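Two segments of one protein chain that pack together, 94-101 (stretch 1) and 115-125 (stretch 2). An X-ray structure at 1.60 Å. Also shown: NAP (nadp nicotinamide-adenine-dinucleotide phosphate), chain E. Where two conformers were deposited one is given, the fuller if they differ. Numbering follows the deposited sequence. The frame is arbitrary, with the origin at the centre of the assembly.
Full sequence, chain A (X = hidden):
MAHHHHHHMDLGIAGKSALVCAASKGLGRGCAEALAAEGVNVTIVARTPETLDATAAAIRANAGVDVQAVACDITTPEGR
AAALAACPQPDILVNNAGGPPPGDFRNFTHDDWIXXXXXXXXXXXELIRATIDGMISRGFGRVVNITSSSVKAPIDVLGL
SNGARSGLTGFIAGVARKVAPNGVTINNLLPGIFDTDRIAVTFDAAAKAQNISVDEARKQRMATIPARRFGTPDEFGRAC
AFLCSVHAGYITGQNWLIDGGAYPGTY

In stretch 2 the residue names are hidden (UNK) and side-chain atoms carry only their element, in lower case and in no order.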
ATOM      1  N   VAL A  94      -0.247  25.594   1.241  1.00 12.27           N
ATOM      2  CA  VAL A  94      -1.353  24.640   1.332  1.00  9.85           C
ATOM      3  C   VAL A  94      -2.030  24.640  -0.029  1.00 12.18           C
ATOM      4  O   VAL A  94      -2.665  25.630  -0.419  1.00 13.23           O
ATOM      5  CB  VAL A  94      -2.338  24.982   2.459  1.00 12.64           C
ATOM      6  CG1 VAL A  94      -3.460  23.923   2.528  1.00 12.73           C
ATOM      7  CG2 VAL A  94      -1.616  25.051   3.803  1.00 13.31           C
ATOM      8  N   ASN A  95      -1.854  23.546  -0.763  1.00 11.75           N
ATOM      9  CA  ASN A  95      -2.416  23.390  -2.097  1.00 11.88           C
ATOM     10  C   ASN A  95      -3.841  22.864  -2.006  1.00 12.88           C
ATOM     11  O   ASN A  95      -4.136  21.951  -1.228  1.00 13.46           O
ATOM     12  CB  ASN A  95      -1.563  22.430  -2.926  1.00 10.79           C
ATOM     13  CG  ASN A  95      -0.437  23.126  -3.681  1.00 12.46           C
ATOM     14  OD1 ASN A  95      -0.619  24.212  -4.235  1.00 13.02           O
ATOM     15  ND2 ASN A  95       0.733  22.497  -3.705  1.00 12.99           N
ATOM     16  N   ASN A  96      -4.720  23.429  -2.830  1.00 12.30           N
ATOM     17  CA  ASN A  96      -6.147  23.147  -2.768  1.00 11.35           C
ATOM     18  C   ASN A  96      -6.806  23.876  -3.931  1.00 14.32           C
ATOM     19  O   ASN A  96      -6.315  24.912  -4.386  1.00 15.82           O
ATOM     20  CB  ASN A  96      -6.734  23.618  -1.425  1.00 11.39           C
ATOM     21  CG  ASN A  96      -8.160  23.169  -1.207  1.00 11.73           C
ATOM     22  OD1 ASN A  96      -8.542  22.064  -1.601  1.00 13.05           O
ATOM     23  ND2 ASN A  96      -8.949  24.009  -0.539  1.00 12.73           N
ATOM     24  N   ALA A  97      -7.916  23.319  -4.399  1.00 12.31           N
ATOM     25  CA  ALA A  97      -8.751  23.890  -5.452  1.00 12.95           C
ATOM     26  C   ALA A  97     -10.026  23.073  -5.489  1.00 15.44           C
ATOM     27  O   ALA A  97     -10.081  21.965  -4.947  1.00 15.64           O
ATOM     28  CB  ALA A  97      -8.065  23.872  -6.830  1.00 13.80           C
ATOM     29  N   GLY A  98     -11.054  23.621  -6.133  1.00 13.66           N
ATOM     30  CA  GLY A  98     -12.292  22.875  -6.265  1.00 14.57           C
ATOM     31  C   GLY A  98     -12.072  21.582  -7.025  1.00 15.93           C
ATOM     32  O   GLY A  98     -11.264  21.517  -7.952  1.00 16.00           O
ATOM     33  N   GLY A  99     -12.802  20.545  -6.615  1.00 15.74           N
ATOM     34  CA  GLY A  99     -12.667  19.232  -7.198  1.00 13.96           C
ATOM     35  C   GLY A  99     -13.533  19.044  -8.429  1.00 17.26           C
ATOM     36  O   GLY A  99     -14.364  19.895  -8.782  1.00 17.95           O
ATOM     37  N   PRO A 100     -13.345  17.923  -9.118  1.00 13.40           N
ATOM     38  CA  PRO A 100     -14.033  17.712 -10.402  1.00 14.89           C
ATOM     39  C   PRO A 100     -15.471  17.277 -10.202  1.00 17.09           C
ATOM     40  O   PRO A 100     -15.869  16.856  -9.105  1.00 19.47           O
ATOM     41  CB  PRO A 100     -13.206  16.606 -11.070  1.00 17.40           C
ATOM     42  CG  PRO A 100     -12.596  15.850  -9.920  1.00 19.35           C
ATOM     43  CD  PRO A 100     -12.383  16.850  -8.805  1.00 14.26           C
ATOM     44  N   PRO A 101     -16.283  17.376 -11.248  1.00 14.70           N
ATOM     45  CA  PRO A 101     -17.671  16.947 -11.167  1.00 18.03           C
ATOM     46  C   PRO A 101     -17.775  15.434 -11.189  1.00 15.23           C
ATOM     47  O   PRO A 101     -16.885  14.743 -11.709  1.00 17.94           O
ATOM     48  CB  PRO A 101     -18.286  17.551 -12.435  1.00 19.18           C
ATOM     49  CG  PRO A 101     -17.148  17.526 -13.396  1.00 17.55           C
ATOM     50  CD  PRO A 101     -15.955  17.922 -12.578  1.00 16.54           C
ATOM     51  N   UNK A 115      -9.347  19.525 -17.566  1.00 14.60           N
ATOM     52  CA  UNK A 115      -9.712  20.448 -16.500  0.53 16.68           C
ATOM     53  C   UNK A 115      -9.444  19.848 -15.123  1.00 18.22           C
ATOM     54  O   UNK A 115      -8.971  20.550 -14.223  1.00 15.81           O
ATOM     55  c   UNK A 115     -11.175  20.866 -16.653  0.53 16.29           C
ATOM     56  n   UNK A 115     -15.247  23.894 -16.192  0.53 28.32           N
ATOM     57  n   UNK A 115     -15.611  22.584 -18.041  0.53 23.79           N
ATOM     58  c   UNK A 115     -12.905  21.881 -18.167  0.53 22.26           C
ATOM     59  n   UNK A 115     -13.495  22.764 -17.166  0.53 20.88           N
ATOM     60  c   UNK A 115     -14.784  23.082 -17.131  0.53 23.15           C
ATOM     61  c   UNK A 115     -11.427  21.657 -17.933  0.53 18.87           C
ATOM     62  N   UNK A 116      -9.749  18.563 -14.931  1.00 12.76           N
ATOM     63  CA  UNK A 116      -9.490  17.956 -13.630  1.00 14.26           C
ATOM     64  C   UNK A 116      -7.997  17.872 -13.370  1.00 13.68           C
ATOM     65  O   UNK A 116      -7.538  18.167 -12.261  1.00 12.73           O
ATOM     66  c   UNK A 116     -10.128  16.571 -13.537  1.00 14.20           C
ATOM     67  N   UNK A 117      -7.229  17.483 -14.390  1.00 11.54           N
ATOM     68  CA  UNK A 117      -5.778  17.427 -14.250  1.00 10.77           C
ATOM     69  C   UNK A 117      -5.190  18.811 -13.968  1.00 12.87           C
ATOM     70  O   UNK A 117      -4.313  18.956 -13.112  1.00 11.87           O
ATOM     71  c   UNK A 117      -5.176  16.816 -15.512  1.00 12.43           C
ATOM     72  c   UNK A 117      -5.439  15.312 -15.631  1.00 13.28           C
ATOM     73  c   UNK A 117      -5.188  14.820 -17.047  1.00 13.69           C
ATOM     74  c   UNK A 117      -4.558  14.561 -14.654  1.00 11.31           C
ATOM     75  N   UNK A 118      -5.670  19.846 -14.661  1.00 13.11           N
ATOM     76  CA  UNK A 118      -5.170  21.194 -14.378  1.00 13.47           C
ATOM     77  C   UNK A 118      -5.468  21.607 -12.943  1.00 15.36           C
ATOM     78  O   UNK A 118      -4.581  22.080 -12.218  1.00 16.66           O
ATOM     79  c   UNK A 118      -5.343  22.049 -16.793  1.00 19.14           C
ATOM     80  o   UNK A 118      -3.478  22.478 -18.212  1.00 30.04           O
ATOM     81  c   UNK A 118      -3.963  22.643 -17.066  1.00 26.61           C
ATOM     82  c   UNK A 118      -5.784  22.204 -15.356  1.00 14.65           C
ATOM     83  o   UNK A 118      -3.377  23.285 -16.158  1.00 22.71           O
ATOM     84  N   UNK A 119      -6.719  21.423 -12.502  1.00 11.37           N
ATOM     85  CA  UNK A 119      -7.112  21.936 -11.196  1.00 11.93           C
ATOM     86  C   UNK A 119      -6.436  21.181 -10.057  1.00 13.71           C
ATOM     87  O   UNK A 119      -5.972  21.795  -9.089  1.00 13.18           O
ATOM     88  c   UNK A 119      -8.630  21.869 -11.031  1.00 14.42           C
ATOM     89  N   UNK A 120      -6.395  19.851 -10.132  1.00 12.76           N
ATOM     90  CA  UNK A 120      -6.084  19.042  -8.962  1.00 12.72           C
ATOM     91  C   UNK A 120      -4.765  18.292  -9.076  1.00 13.19           C
ATOM     92  O   UNK A 120      -4.417  17.526  -8.164  1.00 13.18           O
ATOM     93  o   UNK A 120      -9.505  18.484  -9.337  1.00 17.44           O
ATOM     94  c   UNK A 120      -8.584  18.770  -8.583  1.00 14.46           C
ATOM     95  c   UNK A 120      -7.237  18.060  -8.692  1.00 13.40           C
ATOM     96  n   UNK A 120      -8.683  19.723  -7.656  1.00 16.08           N
ATOM     97  N   UNK A 121      -4.017  18.508 -10.156  1.00 11.45           N
ATOM     98  CA  UNK A 121      -2.673  17.951 -10.277  1.00 12.87           C
ATOM     99  C   UNK A 121      -1.679  19.018 -10.720  1.00 11.61           C
ATOM    100  O   UNK A 121      -0.697  19.276 -10.014  1.00 12.45           O
ATOM    101  c   UNK A 121      -1.270  16.148 -11.390  1.00 11.03           C
ATOM    102  c   UNK A 121      -2.651  16.773 -11.248  1.00 12.38           C
ATOM    103  s   UNK A 121      -1.280  14.847 -12.619  1.00 12.40           S
ATOM    104  c   UNK A 121       0.485  14.457 -12.682  1.00 12.01           C
ATOM    105  N   UNK A 122      -1.906  19.652 -11.881  1.00 11.61           N
ATOM    106  CA  UNK A 122      -0.866  20.538 -12.397  1.00  9.85           C
ATOM    107  C   UNK A 122      -0.799  21.851 -11.623  1.00 12.21           C
ATOM    108  O   UNK A 122       0.292  22.417 -11.488  1.00 12.65           O
ATOM    109  c   UNK A 122      -1.071  20.783 -13.896  1.00 10.75           C
ATOM    110  c   UNK A 122      -1.105  19.516 -14.753  1.00 11.83           C
ATOM    111  c   UNK A 122      -1.199  19.883 -16.238  1.00 13.73           C
ATOM    112  c   UNK A 122       0.119  18.640 -14.486  1.00 12.10           C
ATOM    113  N   UNK A 123      -1.930  22.350 -11.111  1.00 11.97           N
ATOM    114  CA  UNK A 123      -1.904  23.572 -10.303  1.00 10.76           C
ATOM    115  C   UNK A 123      -1.052  23.401  -9.046  1.00 12.04           C
ATOM    116  O   UNK A 123      -0.137  24.218  -8.831  1.00 12.65           O
ATOM    117  c   UNK A 123      -3.403  25.028  -8.848  1.00 13.89           C
ATOM    118  o   UNK A 123      -3.894  24.637 -11.177  1.00 14.35           O
ATOM    119  c   UNK A 123      -3.344  24.024 -10.001  1.00 14.05           C
ATOM    120  N   UNK A 124      -1.247  22.369  -8.212  1.00 11.47           N
ATOM    121  CA  UNK A 124      -0.332  22.197  -7.071  1.00 12.02           C
ATOM    122  C   UNK A 124       1.121  22.049  -7.479  1.00 12.61           C
ATOM    123  O   UNK A 124       2.009  22.575  -6.797  1.00 12.82           O
ATOM    124  c   UNK A 124      -2.378  21.422  -8.179  1.00 11.58           C
ATOM    125  c   UNK A 124      -0.834  20.912  -6.393  1.00 12.31           C
ATOM    126  c   UNK A 124      -2.217  20.735  -6.855  1.00 14.81           C
ATOM    127  N   UNK A 125       1.385  21.329  -8.573  1.00 10.65           N
ATOM    128  CA  UNK A 125       2.761  21.136  -9.042  1.00 11.18           C
ATOM    129  C   UNK A 125       3.397  22.467  -9.418  1.00 10.95           C
ATOM    130  O   UNK A 125       4.559  22.747  -9.073  1.00 12.54           O
ATOM    131  c   UNK A 125       2.780  20.138 -10.215  1.00 11.73           C
ATOM    132  c   UNK A 125       2.455  18.734  -9.703  1.00 13.68           C
ATOM    133  c   UNK A 125       2.278  17.694 -10.807  1.00 12.66           C
ATOM    134  c   UNK A 125       4.156  20.132 -10.931  1.00 14.62           C
TER
HETATM  135  PA  NAP E 301     -15.820  24.024  -0.147  1.00 16.95           P
HETATM  136  O1A NAP E 301     -16.375  24.050   1.219  1.00 17.38           O
HETATM  137  O2A NAP E 301     -16.814  24.225  -1.272  1.00 19.64           O
HETATM  138  O5B NAP E 301     -14.680  25.151  -0.198  1.00 15.61           O
HETATM  139  C5B NAP E 301     -13.961  25.353  -1.424  1.00 14.30           C
HETATM  140  C4B NAP E 301     -13.198  26.641  -1.281  1.00 13.32           C
HETATM  141  O4B NAP E 301     -12.258  26.743  -2.371  1.00 15.40           O
HETATM  142  C3B NAP E 301     -14.046  27.911  -1.356  1.00 13.60           C
HETATM  143  O3B NAP E 301     -13.434  28.934  -0.583  1.00 13.40           O
HETATM  144  C2B NAP E 301     -13.981  28.243  -2.844  1.00 15.12           C
HETATM  145  O2B NAP E 301     -14.353  29.626  -3.040  1.00 14.77           O
HETATM  146  C1B NAP E 301     -12.512  27.915  -3.120  1.00 15.76           C
HETATM  147  N9A NAP E 301     -12.207  27.609  -4.513  1.00 15.08           N
HETATM  148  C8A NAP E 301     -12.739  26.596  -5.266  1.00 15.00           C
HETATM  149  N7A NAP E 301     -12.206  26.479  -6.460  1.00 15.86           N
HETATM  150  C5A NAP E 301     -11.263  27.495  -6.499  1.00 14.06           C
HETATM  151  C6A NAP E 301     -10.367  27.919  -7.500  1.00 14.78           C
HETATM  152  N6A NAP E 301     -10.268  27.342  -8.703  1.00 15.46           N
HETATM  153  N1A NAP E 301      -9.570  28.976  -7.227  1.00 13.43           N
HETATM  154  C2A NAP E 301      -9.663  29.553  -6.021  1.00 12.05           C
HETATM  155  N3A NAP E 301     -10.469  29.241  -5.000  1.00 13.47           N
HETATM  156  C4A NAP E 301     -11.252  28.201  -5.307  1.00 13.44           C
HETATM  157  O3  NAP E 301     -15.060  22.646  -0.431  1.00 16.56           O
HETATM  158  PN  NAP E 301     -14.239  21.642   0.508  1.00 14.58           P
HETATM  159  O1N NAP E 301     -13.428  22.414   1.470  1.00 14.00           O
HETATM  160  O2N NAP E 301     -15.186  20.627   1.015  1.00 16.54           O
HETATM  161  O5D NAP E 301     -13.303  20.959  -0.590  1.00 17.22           O
HETATM  162  C5D NAP E 301     -11.943  21.392  -0.794  1.00 17.65           C
HETATM  163  C4D NAP E 301     -11.296  20.353  -1.676  1.00 12.18           C
HETATM  164  O4D NAP E 301     -11.257  19.095  -0.963  1.00 12.69           O
HETATM  165  C3D NAP E 301     -12.018  20.064  -2.998  1.00 13.50           C
HETATM  166  O3D NAP E 301     -11.079  19.762  -4.030  1.00 14.57           O
HETATM  167  C2D NAP E 301     -12.838  18.823  -2.660  1.00 12.60           C
HETATM  168  O2D NAP E 301     -13.195  18.027  -3.785  1.00 13.16           O
HETATM  169  C1D NAP E 301     -11.830  18.106  -1.767  1.00 12.74           C
HETATM  170  N1N NAP E 301     -12.431  17.078  -0.880  1.00 13.77           N
HETATM  171  C2N NAP E 301     -13.498  17.382  -0.121  1.00 14.94           C
HETATM  172  C3N NAP E 301     -14.013  16.441   0.746  1.00 16.16           C
HETATM  173  C7N NAP E 301     -15.185  16.660   1.653  1.00 15.02           C
HETATM  174  O7N NAP E 301     -15.834  15.672   2.047  1.00 15.64           O
HETATM  175  N7N NAP E 301     -15.571  17.911   1.893  1.00 13.86           N
HETATM  176  C4N NAP E 301     -13.354  15.219   0.861  1.00 26.82           C
HETATM  177  C5N NAP E 301     -12.266  14.937   0.053  1.00 16.99           C
HETATM  178  C6N NAP E 301     -11.825  15.877  -0.829  1.00 14.96           C
HETATM  179  P2B NAP E 301     -14.794  30.179  -4.489  1.00 15.21           P
HETATM  180  O1X NAP E 301     -13.565  30.177  -5.335  1.00 16.06           O
HETATM  181  O2X NAP E 301     -15.879  29.247  -5.033  1.00 14.89           O
HETATM  182  O3X NAP E 301     -15.343  31.588  -4.189  1.00 20.06           O
HETATM  183  O   HOH W   1     -11.453  20.013 -10.496  1.00 17.42           O

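Position 115 carries three carbons, a nitrogen, then a carbon bearing two more nitrogens: a guanidinium on a long stem, hence Arg115. Its side chain is out of reach of stretch 1.

Position 116 has one side-chain carbon and no more, which identifies Ala116. Its CA-to-CB bond points sideways, yet CB lies 3.9 Å from Pro100 CB, an apolar contact where the CA atoms of the two residues are 5.6 Å apart.

Position 117 has four carbons forked at the second, so it is Leu117; it is out of reach of stretch 1. Position 118, three carbons with the third carrying two oxygens, is Glu118, likewise out of reach.

At position 119 a single carbon again defines alanine. The CB of Ala119 points toward stretch 1 and sits 4.1 Å from Gly98 O, while its backbone O is 3.7 Å from Ala97 CB.

Position 120 shows two carbons, the second bearing one oxygen and one nitrogen. The nitrogen lies 3.2 Å from Gly98 O, as an amide donor facing a carbonyl should, and the residue is Asn120. With the hydrogen placed, the N-H...O angle of the ND2 to Gly98 O bond is 163°, so the bond is nearly straight. OD1 is 3.4 Å from Pro100 CD and also accepts a hydrogen bond from water 1 at 2.7 Å; the same water donates to Gly98 O at 3.0 Å.

Position 121, two carbons, a sulfur and a terminal carbon in an unbranched chain, is Met121. Position 122, four carbons forked at the second, is Leu122. Neither reaches stretch 1.

Position 123 has one carbon carrying an oxygen and a carbon: Thr123. Its OG1 donates to Glu118 O at 2.8 Å. Leu122 N to Leu117 O (2.8 Å) and Thr123 N to Glu118 O (2.9 Å) both span five residues, where the helix widens into a pi-type turn at 118-122.

At position 124 three carbons close a ring onto the backbone nitrogen, giving Pro124. Its N has no hydrogen to donate, consistent with the kink there. Asn95 ND2 lies 3.5 Å from Pro124 CB and donates to Pro124 O at 3.3 Å; an angle of 124° makes this bond weak.

Position 125, four carbons forked at the first with one arm two carbons long, is Ile125, pointing away.

The contact therefore runs along one side of the helix, burying 328 Å² in total. Asn120 is its polar centre, tied to Gly98 O directly and through water. On the same loop, Ala97 O accepts a 2.6 Å hydrogen bond from NAP O3D.

Stretch 2 (115-125) RALEANMLTPI
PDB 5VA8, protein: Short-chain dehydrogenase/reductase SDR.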